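Local coordinates for YqgE/AlgH family protein (Corynebacterium diphtheriae NCTC 13129, PDB 2GS5), which is of unknown function but belongs to the UPF0301 (AlgH) family of bacterial proteins, at residues Gln75-Gly80 against Met132-Gly137; Gln86-Val91 against Val116-Asp121. All coordinates share one frame; numbering follows the deposited sequence.

Contact 1: Gln75-Gly80 against Met132-Gly137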
# COMPACT_ATOMS: atom_id res chain seq x y z
N GLN A 75 10.58 11.73 4.23
CA GLN A 75 9.38 12.40 4.72
C GLN A 75 8.76 13.22 3.60
O GLN A 75 8.64 14.44 3.68
CB GLN A 75 9.70 13.22 5.96
CG GLN A 75 10.28 12.37 7.08
CD GLN A 75 10.72 13.16 8.28
OE1 GLN A 75 11.37 14.20 8.16
NE2 GLN A 75 10.38 12.66 9.47
N ALA A 76 8.38 12.51 2.55
CA ALA A 76 7.74 13.08 1.37
C ALA A 76 6.40 12.39 1.19
O ALA A 76 6.24 11.23 1.58
CB ALA A 76 8.60 12.85 0.13
N LEU A 77 5.46 13.09 0.59
CA LEU A 77 4.21 12.47 0.20
C LEU A 77 4.51 11.45 -0.89
O LEU A 77 5.31 11.71 -1.81
CB LEU A 77 3.22 13.51 -0.33
CG LEU A 77 2.66 14.50 0.69
CD1 LEU A 77 1.73 15.51 -0.01
CD2 LEU A 77 1.93 13.77 1.79
N TYR A 78 3.87 10.29 -0.78
CA TYR A 78 3.87 9.29 -1.84
C TYR A 78 2.59 9.49 -2.65
O TYR A 78 1.59 9.97 -2.12
CB TYR A 78 3.97 7.88 -1.24
CG TYR A 78 5.41 7.49 -0.93
CD1 TYR A 78 6.19 8.26 -0.08
CD2 TYR A 78 5.99 6.35 -1.49
CE1 TYR A 78 7.50 7.93 0.19
CE2 TYR A 78 7.32 6.01 -1.23
CZ TYR A 78 8.06 6.80 -0.37
OH TYR A 78 9.39 6.46 -0.10
N ILE A 79 2.64 9.15 -3.94
CA ILE A 79 1.48 9.30 -4.81
C ILE A 79 0.66 8.03 -4.67
O ILE A 79 1.06 6.96 -5.15
CB ILE A 79 1.89 9.52 -6.26
CG1 ILE A 79 2.78 10.75 -6.36
CG2 ILE A 79 0.64 9.68 -7.16
CD1 ILE A 79 2.06 12.03 -6.02
N GLY A 80 -0.46 8.12 -3.97
CA GLY A 80 -1.28 6.95 -3.71
C GLY A 80 -2.10 6.47 -4.88
O GLY A 80 -2.44 5.29 -4.97
N MSE A 132 5.41 5.25 9.65
CA MSE A 132 4.22 5.80 9.00
C MSE A 132 4.60 6.47 7.68
O MSE A 132 5.69 7.02 7.55
CB MSE A 132 3.55 6.82 9.93
CG MSE A 132 2.21 7.31 9.47
SE MSE A 132 1.56 8.63 10.73
CE MSE A 132 2.37 10.18 9.85
N ARG A 133 3.69 6.42 6.72
CA ARG A 133 3.90 7.04 5.42
C ARG A 133 2.60 7.70 4.99
O ARG A 133 1.52 7.20 5.29
CB ARG A 133 4.32 5.98 4.40
CG ARG A 133 4.69 6.52 3.02
CD ARG A 133 5.77 5.68 2.36
NE ARG A 133 7.06 5.91 3.01
CZ ARG A 133 8.15 5.17 2.80
NH1 ARG A 133 8.11 4.14 1.98
NH2 ARG A 133 9.27 5.48 3.45
N LEU A 134 2.73 8.83 4.30
CA LEU A 134 1.58 9.63 3.86
C LEU A 134 1.42 9.54 2.35
O LEU A 134 2.39 9.64 1.61
CB LEU A 134 1.74 11.08 4.28
CG LEU A 134 1.71 11.30 5.80
CD1 LEU A 134 2.08 12.72 6.16
CD2 LEU A 134 0.33 10.99 6.36
N PHE A 135 0.18 9.37 1.92
CA PHE A 135 -0.14 9.17 0.51
C PHE A 135 -1.14 10.19 0.02
O PHE A 135 -2.20 10.36 0.61
CB PHE A 135 -0.71 7.77 0.29
CG PHE A 135 0.22 6.69 0.76
CD1 PHE A 135 1.12 6.10 -0.12
CD2 PHE A 135 0.23 6.31 2.10
CE1 PHE A 135 2.01 5.14 0.32
CE2 PHE A 135 1.11 5.33 2.53
CZ PHE A 135 2.00 4.75 1.65
N ALA A 136 -0.79 10.85 -1.08
CA ALA A 136 -1.67 11.81 -1.74
C ALA A 136 -2.39 11.10 -2.87
O ALA A 136 -1.76 10.54 -3.76
CB ALA A 136 -0.84 12.99 -2.29
N GLY A 137 -3.72 11.10 -2.81
CA GLY A 137 -4.53 10.44 -3.83
C GLY A 137 -4.69 8.96 -3.54
O GLY A 137 -4.03 8.40 -2.66
O HOH W 1 5.29 10.05 3.92
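Tyr78 and Phe135 pair across two parallel strands, 76-79 and 132-136, whose short axes diverge by 54° and approach to 4.4 Å. Three backbone bonds join them in the staggered pattern of a parallel pair: Tyr78 N gives to Leu134 O, Ala136 N gives to Tyr78 O at 2.7 Å, and Gly80 N gives to Ala136 O. Toward the start of the strands the direct bonding stops and a water takes over, donating to Ala76 O and accepting from Leu134 N. On the face carrying Tyr78 and Phe135, the side chain of Arg133 lies flat against the phenol. Its CD sits over the centre of the ring, 3.5 Å from the centroid, and the guanidinium continues past the ring atoms CE1 and CZ until Tyr78 OH stands over its centre, the two planes only 4° apart. CG of Arg133 is anti to the backbone N (chi1 -175°), and bends at chi2 and chi3 complete this course. Arg133 NH2 bonds to Ala167 O, which fixes the far end of the stack. Nearer the backbone, Tyr78 CB rests 3.5 Å from Phe135 CD1. On the other face Leu77 CD2 meets Leu134 CB at 3.7 Å. The arrangement is a strongly twisted parallel strand pair in a mixed beta sheet, with a flat guanidinium-on-phenol stack and a CH-pi contact from Arg133 CD over one face.

Contact 2: Gln86-Val91 against Val116-Asp121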
# COMPACT_ATOMS: atom_id res chain seq x y z
N GLN A 86 -5.38 15.80 -3.79
CA GLN A 86 -5.22 16.78 -2.71
C GLN A 86 -5.65 16.24 -1.35
O GLN A 86 -5.62 16.95 -0.35
CB GLN A 86 -5.95 18.08 -3.06
CG GLN A 86 -5.42 18.75 -4.33
CD GLN A 86 -3.92 19.02 -4.27
OE1 GLN A 86 -3.44 19.78 -3.42
NE2 GLN A 86 -3.17 18.38 -5.17
N SER A 87 -6.05 14.97 -1.32
CA SER A 87 -6.42 14.31 -0.08
C SER A 87 -5.31 13.34 0.34
O SER A 87 -4.71 12.67 -0.50
CB SER A 87 -7.75 13.60 -0.24
OG SER A 87 -8.76 14.55 -0.52
N VAL A 88 -5.02 13.31 1.63
CA VAL A 88 -3.90 12.54 2.17
C VAL A 88 -4.38 11.46 3.14
O VAL A 88 -5.24 11.76 3.98
CB VAL A 88 -2.90 13.48 2.87
CG1 VAL A 88 -1.74 12.70 3.48
CG2 VAL A 88 -2.39 14.52 1.89
N VAL A 89 -3.84 10.26 2.98
CA VAL A 89 -4.07 9.07 3.81
C VAL A 89 -2.77 8.79 4.58
O VAL A 89 -1.70 8.89 4.00
CB VAL A 89 -4.36 7.79 2.92
CG1 VAL A 89 -4.34 6.48 3.75
CG2 VAL A 89 -5.66 7.93 2.18
N GLY A 90 -2.86 8.42 5.85
CA GLY A 90 -1.69 7.93 6.60
C GLY A 90 -1.81 6.43 6.82
O GLY A 90 -2.85 5.96 7.29
N VAL A 91 -0.75 5.70 6.47
CA VAL A 91 -0.66 4.28 6.78
C VAL A 91 0.50 4.09 7.77
O VAL A 91 1.62 4.52 7.51
CB VAL A 91 -0.42 3.42 5.53
CG1 VAL A 91 -0.38 1.95 5.91
CG2 VAL A 91 -1.53 3.65 4.50
N VAL A 116 -4.02 5.65 9.87
CA VAL A 116 -3.92 6.62 10.95
C VAL A 116 -4.86 7.77 10.66
O VAL A 116 -4.81 8.35 9.57
CB VAL A 116 -2.48 7.18 11.08
CG1 VAL A 116 -2.38 8.18 12.22
CG2 VAL A 116 -1.48 6.04 11.27
N ASN A 117 -5.72 8.09 11.61
CA ASN A 117 -6.59 9.24 11.48
C ASN A 117 -5.76 10.50 11.63
O ASN A 117 -5.24 10.77 12.72
CB ASN A 117 -7.70 9.19 12.53
CG ASN A 117 -8.78 10.20 12.27
OD1 ASN A 117 -8.50 11.38 11.98
ND2 ASN A 117 -10.03 9.76 12.38
N LEU A 118 -5.63 11.27 10.55
CA LEU A 118 -4.74 12.45 10.57
C LEU A 118 -5.32 13.64 11.33
O LEU A 118 -4.67 14.67 11.46
CB LEU A 118 -4.33 12.84 9.14
CG LEU A 118 -3.50 11.79 8.40
CD1 LEU A 118 -3.16 12.24 6.97
CD2 LEU A 118 -2.24 11.41 9.17
N GLY A 119 -6.54 13.49 11.83
CA GLY A 119 -7.11 14.43 12.79
C GLY A 119 -6.66 14.18 14.22
O GLY A 119 -6.94 15.00 15.11
N ALA A 120 -5.98 13.06 14.46
CA ALA A 120 -5.42 12.75 15.77
C ALA A 120 -4.32 13.74 16.13
O ALA A 120 -3.77 14.43 15.26
CB ALA A 120 -4.89 11.31 15.81
N ASP A 121 -4.00 13.80 17.41
CA ASP A 121 -2.84 14.52 17.89
C ASP A 121 -1.60 13.69 17.55
O ASP A 121 -1.49 12.55 18.01
CB ASP A 121 -2.96 14.70 19.41
CG ASP A 121 -1.85 15.55 20.01
OD1 ASP A 121 -0.81 15.79 19.36
OD2 ASP A 121 -2.02 15.98 21.17
O HOH W 2 -5.60 8.61 7.06
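A water bridges Gly90 and Val116 beside a single direct backbone bond. It accepts from Gly90 N and donates to Val116 O at 2.6 Å, while Val116 N reaches Gly90 O directly at 2.8 Å. That direct bond is close to straight at the hydrogen, yet the donor stands 42° out of the plane of the Gly90 carbonyl. Beyond it the 116-121 segment leaves the strand and folds into a type I turn from Asn117 to Ala120, closed by Ala120 N on Asn117 O. The side chain of Asn117 braces the same bend: OD1 accepts from Gly119 N, 2.9 Å away and in the plane of the amide carbonyl, forming an Asx turn. Leu118, within this turn, reaches back to the strand. Its CG is anti to the carbonyl carbon, beside the backbone N (chi1 -64°), and CD1 extends anti to CA (chi2 179°), toward Val88. There CD1 touches Val88 CG1 at 3.8 Å and Val88 O at 3.7 Å, the two side chains crossing at about a right angle. Leu118 CD1 also comes 4.0 Å from Gly90 N, and CD2 takes the side of Gly90 on which a CB would project. The turn is tied down further by Leu118 O, which accepts from Trp67 NE1. Strand 129-141 flanks strand 87-94, with Leu134 touching both Val88 and Leu118, and Val116 packs on Met132 and on Ile125 of helix 122-125, whose N-cap is Asp121, bonded through OD1 to Glu123 N.

Strand 129-141 is common ground for the two contacts, whose centres lie about 10 Å apart: strand 76-79 of contact 1 runs parallel along one edge of it, and strand 87-94 of contact 2 runs antiparallel along the other. Two probable backbone hydrogen bonds join the contacts directly, Phe135 N to Val89 O at 2.8 Å and Arg133 N to Val91 O at 2.9 Å. Side chains add to this, with Leu134 CD2 3.7 Å from Gly90 CA. Both segments of contact 2 fall in the chain between those of contact 1, and with these joining bonds the contacts line up strands 76-79, 129-141, 87-94 and 113-116 in one part of the branched mixed sheet.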